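Local coordinates for Alpha/beta hydrolase family protein (Bacillus anthracis, PDB 3OOS), which is probably a hydrolase of the alpha/beta hydrolase fold, its natural substrate not established, at residues V220-Q234 against I247-H260. Residues are numbered along the deposited sequence; the frame is centred on the assembly and turned at random. Where two conformers were deposited one is given.
With SO4 (sulfate ion), chain B.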
loop_
_atom_site.group_PDB
_atom_site.type_symbol
_atom_site.label_atom_id
_atom_site.label_comp_id
_atom_site.label_asym_id
_atom_site.label_seq_id
_atom_site.Cartn_x
_atom_site.Cartn_y
_atom_site.Cartn_z
ATOM N N VAL A 220 3.295 -13.498 -14.356
ATOM C CA VAL A 220 2.132 -12.639 -14.133
ATOM C C VAL A 220 1.728 -12.023 -15.477
ATOM O O VAL A 220 2.506 -11.286 -16.093
ATOM C CB VAL A 220 2.434 -11.544 -13.073
ATOM C CG1 VAL A 220 1.314 -10.498 -13.011
ATOM C CG2 VAL A 220 2.650 -12.186 -11.697
ATOM N N LYS A 221 0.512 -12.334 -15.926
ATOM C CA LYS A 221 0.085 -12.019 -17.293
ATOM C C LYS A 221 -0.958 -10.902 -17.377
ATOM O O LYS A 221 -1.313 -10.454 -18.472
ATOM C CB LYS A 221 -0.435 -13.285 -17.998
ATOM C CG LYS A 221 0.508 -14.507 -17.957
ATOM C CD LYS A 221 1.958 -14.195 -18.365
ATOM C CE LYS A 221 2.105 -13.789 -19.831
ATOM N NZ LYS A 221 1.733 -14.871 -20.789
ATOM N N ILE A 222 -1.420 -10.440 -16.219
ATOM C CA ILE A 222 -2.453 -9.406 -16.139
ATOM C C ILE A 222 -1.879 -8.003 -16.356
ATOM O O ILE A 222 -0.683 -7.783 -16.132
ATOM C CB ILE A 222 -3.210 -9.453 -14.781
ATOM C CG1 ILE A 222 -2.276 -9.101 -13.619
ATOM C CG2 ILE A 222 -3.859 -10.820 -14.570
ATOM C CD1 ILE A 222 -2.949 -9.125 -12.263
ATOM N N PRO A 223 -2.728 -7.043 -16.803
ATOM C CA PRO A 223 -2.251 -5.663 -16.904
ATOM C C PRO A 223 -1.718 -5.185 -15.559
ATOM O O PRO A 223 -2.369 -5.366 -14.528
ATOM C CB PRO A 223 -3.512 -4.886 -17.287
ATOM C CG PRO A 223 -4.333 -5.869 -18.032
ATOM C CD PRO A 223 -4.102 -7.176 -17.330
ATOM N N SER A 224 -0.523 -4.609 -15.580
ATOM C CA SER A 224 0.152 -4.197 -14.360
ATOM C C SER A 224 0.656 -2.775 -14.513
ATOM O O SER A 224 1.501 -2.493 -15.364
ATOM C CB SER A 224 1.302 -5.156 -14.050
ATOM O OG SER A 224 0.798 -6.471 -13.895
ATOM N N PHE A 225 0.121 -1.877 -13.693
ATOM C CA PHE A 225 0.445 -0.463 -13.797
ATOM C C PHE A 225 1.339 -0.065 -12.632
ATOM O O PHE A 225 0.873 0.111 -11.505
ATOM C CB PHE A 225 -0.841 0.374 -13.866
ATOM C CG PHE A 225 -1.743 -0.005 -15.012
ATOM C CD1 PHE A 225 -1.575 0.571 -16.269
ATOM C CD2 PHE A 225 -2.755 -0.947 -14.839
ATOM C CE1 PHE A 225 -2.404 0.211 -17.339
ATOM C CE2 PHE A 225 -3.589 -1.309 -15.898
ATOM C CZ PHE A 225 -3.413 -0.729 -17.150
ATOM N N ILE A 226 2.632 0.039 -12.924
ATOM C CA ILE A 226 3.651 0.307 -11.911
ATOM C C ILE A 226 3.969 1.797 -11.912
ATOM O O ILE A 226 4.046 2.412 -12.967
ATOM C CB ILE A 226 4.957 -0.507 -12.191
ATOM C CG1 ILE A 226 4.653 -1.944 -12.663
ATOM C CG2 ILE A 226 5.901 -0.485 -10.988
ATOM C CD1 ILE A 226 3.744 -2.771 -11.733
ATOM N N TYR A 227 4.138 2.385 -10.732
ATOM C CA TYR A 227 4.528 3.794 -10.645
ATOM C C TYR A 227 5.414 4.015 -9.426
ATOM O O TYR A 227 5.417 3.207 -8.495
ATOM C CB TYR A 227 3.296 4.725 -10.602
ATOM C CG TYR A 227 2.592 4.724 -9.260
ATOM C CD1 TYR A 227 3.032 5.547 -8.220
ATOM C CD2 TYR A 227 1.500 3.887 -9.024
ATOM C CE1 TYR A 227 2.407 5.536 -6.982
ATOM C CE2 TYR A 227 0.860 3.876 -7.788
ATOM C CZ TYR A 227 1.322 4.702 -6.773
ATOM O OH TYR A 227 0.709 4.688 -5.541
ATOM N N CYS A 228 6.151 5.121 -9.432
ATOM C CA CYS A 228 7.012 5.476 -8.313
ATOM C C CYS A 228 7.438 6.927 -8.426
ATOM O O CYS A 228 7.622 7.444 -9.532
ATOM C CB CYS A 228 8.258 4.584 -8.297
ATOM S SG CYS A 228 9.227 4.638 -6.769
ATOM N N GLY A 229 7.586 7.577 -7.277
ATOM C CA GLY A 229 8.216 8.894 -7.220
ATOM C C GLY A 229 9.703 8.757 -7.480
ATOM O O GLY A 229 10.357 7.859 -6.937
ATOM N N LYS A 230 10.231 9.648 -8.317
ATOM C CA LYS A 230 11.654 9.657 -8.657
ATOM C C LYS A 230 12.528 9.693 -7.405
ATOM O O LYS A 230 13.578 9.038 -7.345
ATOM C CB LYS A 230 11.970 10.858 -9.555
ATOM C CG LYS A 230 13.441 11.010 -9.921
ATOM C CD LYS A 230 13.690 12.301 -10.679
ATOM C CE LYS A 230 15.123 12.379 -11.157
ATOM N NZ LYS A 230 15.317 13.471 -12.148
ATOM N N HIS A 231 12.081 10.447 -6.405
ATOM C CA HIS A 231 12.876 10.703 -5.209
ATOM C C HIS A 231 12.513 9.846 -3.995
ATOM O O HIS A 231 12.928 10.153 -2.875
ATOM C CB HIS A 231 12.793 12.189 -4.847
ATOM C CG HIS A 231 13.105 13.107 -5.986
ATOM N ND1 HIS A 231 14.391 13.339 -6.425
ATOM C CD2 HIS A 231 12.297 13.854 -6.777
ATOM C CE1 HIS A 231 14.362 14.189 -7.438
ATOM N NE2 HIS A 231 13.103 14.517 -7.670
ATOM N N ASP A 232 11.754 8.774 -4.217
ATOM C CA ASP A 232 11.367 7.868 -3.132
ATOM C C ASP A 232 12.609 7.298 -2.439
ATOM O O ASP A 232 13.502 6.763 -3.098
ATOM C CB ASP A 232 10.485 6.735 -3.676
ATOM C CG ASP A 232 9.592 6.112 -2.611
ATOM O OD1 ASP A 232 9.895 6.219 -1.401
ATOM O OD2 ASP A 232 8.578 5.495 -2.996
ATOM N N VAL A 233 12.666 7.437 -1.116
ATOM C CA VAL A 233 13.805 6.942 -0.332
ATOM C C VAL A 233 13.492 5.670 0.461
ATOM O O VAL A 233 14.323 5.204 1.241
ATOM C CB VAL A 233 14.406 8.035 0.609
ATOM C CG1 VAL A 233 14.944 9.202 -0.205
ATOM C CG2 VAL A 233 13.382 8.511 1.633
ATOM N N GLN A 234 12.299 5.114 0.272
ATOM C CA GLN A 234 11.942 3.871 0.955
ATOM C C GLN A 234 12.251 2.673 0.058
ATOM O O GLN A 234 13.222 1.957 0.307
ATOM C CB GLN A 234 10.495 3.905 1.456
ATOM C CG GLN A 234 10.321 4.859 2.640
ATOM C CD GLN A 234 8.904 4.913 3.168
ATOM O OE1 GLN A 234 8.324 3.895 3.547
ATOM N NE2 GLN A 234 8.342 6.109 3.207
ATOM N N ILE A 247 7.492 -8.147 -15.141
ATOM C CA ILE A 247 6.119 -8.464 -15.528
ATOM C C ILE A 247 5.941 -8.206 -17.031
ATOM O O ILE A 247 6.149 -7.083 -17.489
ATOM C CB ILE A 247 5.098 -7.641 -14.709
ATOM C CG1 ILE A 247 5.227 -7.967 -13.215
ATOM C CG2 ILE A 247 3.675 -7.909 -15.198
ATOM C CD1 ILE A 247 4.405 -7.060 -12.309
ATOM N N PRO A 248 5.564 -9.248 -17.800
ATOM C CA PRO A 248 5.487 -9.132 -19.263
ATOM C C PRO A 248 4.600 -7.997 -19.785
ATOM O O PRO A 248 4.978 -7.331 -20.749
ATOM C CB PRO A 248 4.924 -10.490 -19.698
ATOM C CG PRO A 248 5.316 -11.425 -18.625
ATOM C CD PRO A 248 5.334 -10.633 -17.346
ATOM N N ASN A 249 3.444 -7.774 -19.159
ATOM C CA ASN A 249 2.488 -6.779 -19.657
ATOM C C ASN A 249 2.386 -5.528 -18.778
ATOM O O ASN A 249 1.304 -4.949 -18.623
ATOM C CB ASN A 249 1.104 -7.414 -19.860
ATOM C CG ASN A 249 1.140 -8.622 -20.785
ATOM O OD1 ASN A 249 0.756 -9.728 -20.397
ATOM N ND2 ASN A 249 1.604 -8.418 -22.009
ATOM N N ALA A 250 3.516 -5.108 -18.211
ATOM C CA ALA A 250 3.536 -3.955 -17.304
ATOM C C ALA A 250 3.875 -2.643 -17.995
ATOM O O ALA A 250 4.601 -2.624 -18.988
ATOM C CB ALA A 250 4.508 -4.199 -16.153
ATOM N N THR A 251 3.340 -1.551 -17.454
ATOM C CA THR A 251 3.795 -0.208 -17.798
ATOM C C THR A 251 4.419 0.438 -16.563
ATOM O O THR A 251 4.144 0.032 -15.431
ATOM C CB THR A 251 2.657 0.699 -18.325
ATOM O OG1 THR A 251 1.698 0.931 -17.286
ATOM C CG2 THR A 251 1.971 0.083 -19.549
ATOM N N LEU A 252 5.260 1.443 -16.792
ATOM C CA LEU A 252 5.926 2.164 -15.713
ATOM C C LEU A 252 5.700 3.660 -15.857
ATOM O O LEU A 252 5.929 4.230 -16.927
ATOM C CB LEU A 252 7.426 1.852 -15.705
ATOM C CG LEU A 252 8.298 2.564 -14.662
ATOM C CD1 LEU A 252 7.909 2.201 -13.222
ATOM C CD2 LEU A 252 9.765 2.262 -14.920
ATOM N N THR A 253 5.246 4.288 -14.775
ATOM C CA THR A 253 4.985 5.727 -14.763
ATOM C C THR A 253 5.851 6.391 -13.704
ATOM O O THR A 253 5.790 6.037 -12.524
ATOM C CB THR A 253 3.493 6.032 -14.503
ATOM O OG1 THR A 253 2.693 5.369 -15.489
ATOM C CG2 THR A 253 3.223 7.536 -14.567
ATOM N N LYS A 254 6.660 7.352 -14.139
ATOM C CA LYS A 254 7.581 8.051 -13.255
ATOM C C LYS A 254 6.986 9.374 -12.802
ATOM O O LYS A 254 6.507 10.162 -13.618
ATOM C CB LYS A 254 8.907 8.296 -13.973
ATOM C CG LYS A 254 10.021 8.807 -13.082
ATOM C CD LYS A 254 11.325 8.866 -13.855
ATOM C CE LYS A 254 12.513 8.833 -12.920
ATOM N NZ LYS A 254 13.799 8.820 -13.673
ATOM N N PHE A 255 7.012 9.608 -11.497
ATOM C CA PHE A 255 6.560 10.872 -10.944
ATOM C C PHE A 255 7.786 11.700 -10.562
ATOM O O PHE A 255 8.424 11.476 -9.531
ATOM C CB PHE A 255 5.582 10.635 -9.788
ATOM C CG PHE A 255 4.223 10.171 -10.242
ATOM C CD1 PHE A 255 3.210 11.091 -10.497
ATOM C CD2 PHE A 255 3.962 8.815 -10.441
ATOM C CE1 PHE A 255 1.950 10.668 -10.929
ATOM C CE2 PHE A 255 2.707 8.385 -10.875
ATOM C CZ PHE A 255 1.700 9.314 -11.118
ATOM N N GLU A 256 8.115 12.642 -11.441
ATOM C CA GLU A 256 9.389 13.362 -11.403
ATOM C C GLU A 256 9.522 14.314 -10.217
ATOM O O GLU A 256 10.636 14.600 -9.774
ATOM C CB GLU A 256 9.592 14.146 -12.709
ATOM C CG GLU A 256 9.323 13.360 -13.997
ATOM C CD GLU A 256 10.479 12.469 -14.428
ATOM O OE1 GLU A 256 11.560 12.529 -13.805
ATOM O OE2 GLU A 256 10.304 11.708 -15.408
ATOM N N GLU A 257 8.390 14.799 -9.711
ATOM C CA GLU A 257 8.396 15.769 -8.615
ATOM C C GLU A 257 7.813 15.185 -7.334
ATOM O O GLU A 257 7.208 15.893 -6.522
ATOM C CB GLU A 257 7.651 17.043 -9.017
ATOM C CG GLU A 257 8.511 18.056 -9.747
ATOM C CD GLU A 257 7.794 19.372 -9.936
ATOM O OE1 GLU A 257 8.115 20.335 -9.206
ATOM O OE2 GLU A 257 6.893 19.439 -10.797
ATOM N N SER A 258 8.019 13.884 -7.147
ATOM C CA SER A 258 7.481 13.181 -5.989
ATOM C C SER A 258 8.543 12.378 -5.265
ATOM O O SER A 258 9.489 11.870 -5.879
ATOM C CB SER A 258 6.350 12.229 -6.410
ATOM O OG SER A 258 5.246 12.930 -6.955
ATOM N N ASN A 259 8.372 12.295 -3.950
ATOM C CA ASN A 259 9.147 11.388 -3.125
ATOM C C ASN A 259 8.350 10.094 -2.949
ATOM O O ASN A 259 8.333 9.248 -3.847
ATOM C CB ASN A 259 9.481 12.056 -1.787
ATOM C CG ASN A 259 10.443 11.242 -0.944
ATOM O OD1 ASN A 259 10.283 10.032 -0.788
ATOM N ND2 ASN A 259 11.442 11.909 -0.381
ATOM N N HIS A 260 7.652 9.956 -1.822
ATOM C CA HIS A 260 6.937 8.720 -1.504
ATOM C C HIS A 260 5.434 8.745 -1.793
ATOM O O HIS A 260 4.792 7.690 -1.782
ATOM C CB HIS A 260 7.169 8.374 -0.023
ATOM C CG HIS A 260 6.709 7.002 0.364
ATOM N ND1 HIS A 260 7.347 5.855 -0.055
ATOM C CD2 HIS A 260 5.681 6.594 1.146
ATOM C CE1 HIS A 260 6.729 4.800 0.447
ATOM N NE2 HIS A 260 5.714 5.221 1.179
HETATM S S SO4 B . 4.689 1.999 4.089
HETATM O O1 SO4 B . 5.378 1.572 5.303
HETATM O O2 SO4 B . 5.583 2.832 3.297
HETATM O O3 SO4 B . 4.275 0.823 3.333
HETATM O O4 SO4 B . 3.505 2.772 4.462
HETATM O O HOH W 1 1.566 -9.103 -17.303
HETATM O O HOH W 2 -0.224 -2.876 -18.288
HETATM O O HOH W 3 2.249 2.688 -15.172
HETATM O O HOH W 4 6.736 6.611 -4.667
HETATM O O HOH W 5 13.900 11.481 -14.490
HETATM O O HOH W 6 12.854 16.542 -9.664
#
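The last beta-alpha-beta unit of an alpha/beta hydrolase sheet, strand 224-229, helix 237-246 and strand 250-255, puts Asp-232 in the loop after its first strand and His-260 in the loop after its second. His-260 ND1 donates to Asp-232 OD1 at 2.9 Å (N-H...O angle 161°), reaching the syn side of the carboxylate, with OD1 close to the imidazole plane. From the opposite face of the carboxylate the backbone N of Gln-234 grips the same oxygen, closing an Asx turn. These two donors on OD1, with a water that links OD2 to Gly-229 N and Asn-259 O, help to hold the carboxylate's rotation. Asp-232 CG stands anti to its own N (chi1 -156°), which carries the carboxylate to the ring. Gln-234 lays NE2 over one imidazole face, 3.4 Å from His-260 CG, while its OE1 is hydrogen-bonded to Tyr-138 OH. His-260 NE2 makes a weak hydrogen bond to a sulfate that Ser-99, in a probable nucleophile elbow, also holds; the geometry is consistent with the acid and histidine of a catalytic triad.

Leading into these loops, strands 224-229 and 250-255 run parallel, the latter at the sheet's edge. Their ladder extends from Thr-251 N to Ser-224 O (2.9 Å) as far as Lys-230 N to Phe-255 O (2.8 Å). On one face Phe-255 brings CE2 to Tyr-227 CB (3.7 Å), and Tyr-227 OH is hydrogen-bonded to His-98 ND1; on the other, Ile-226 CG2 meets Leu-252 CD1 at 4.0 Å.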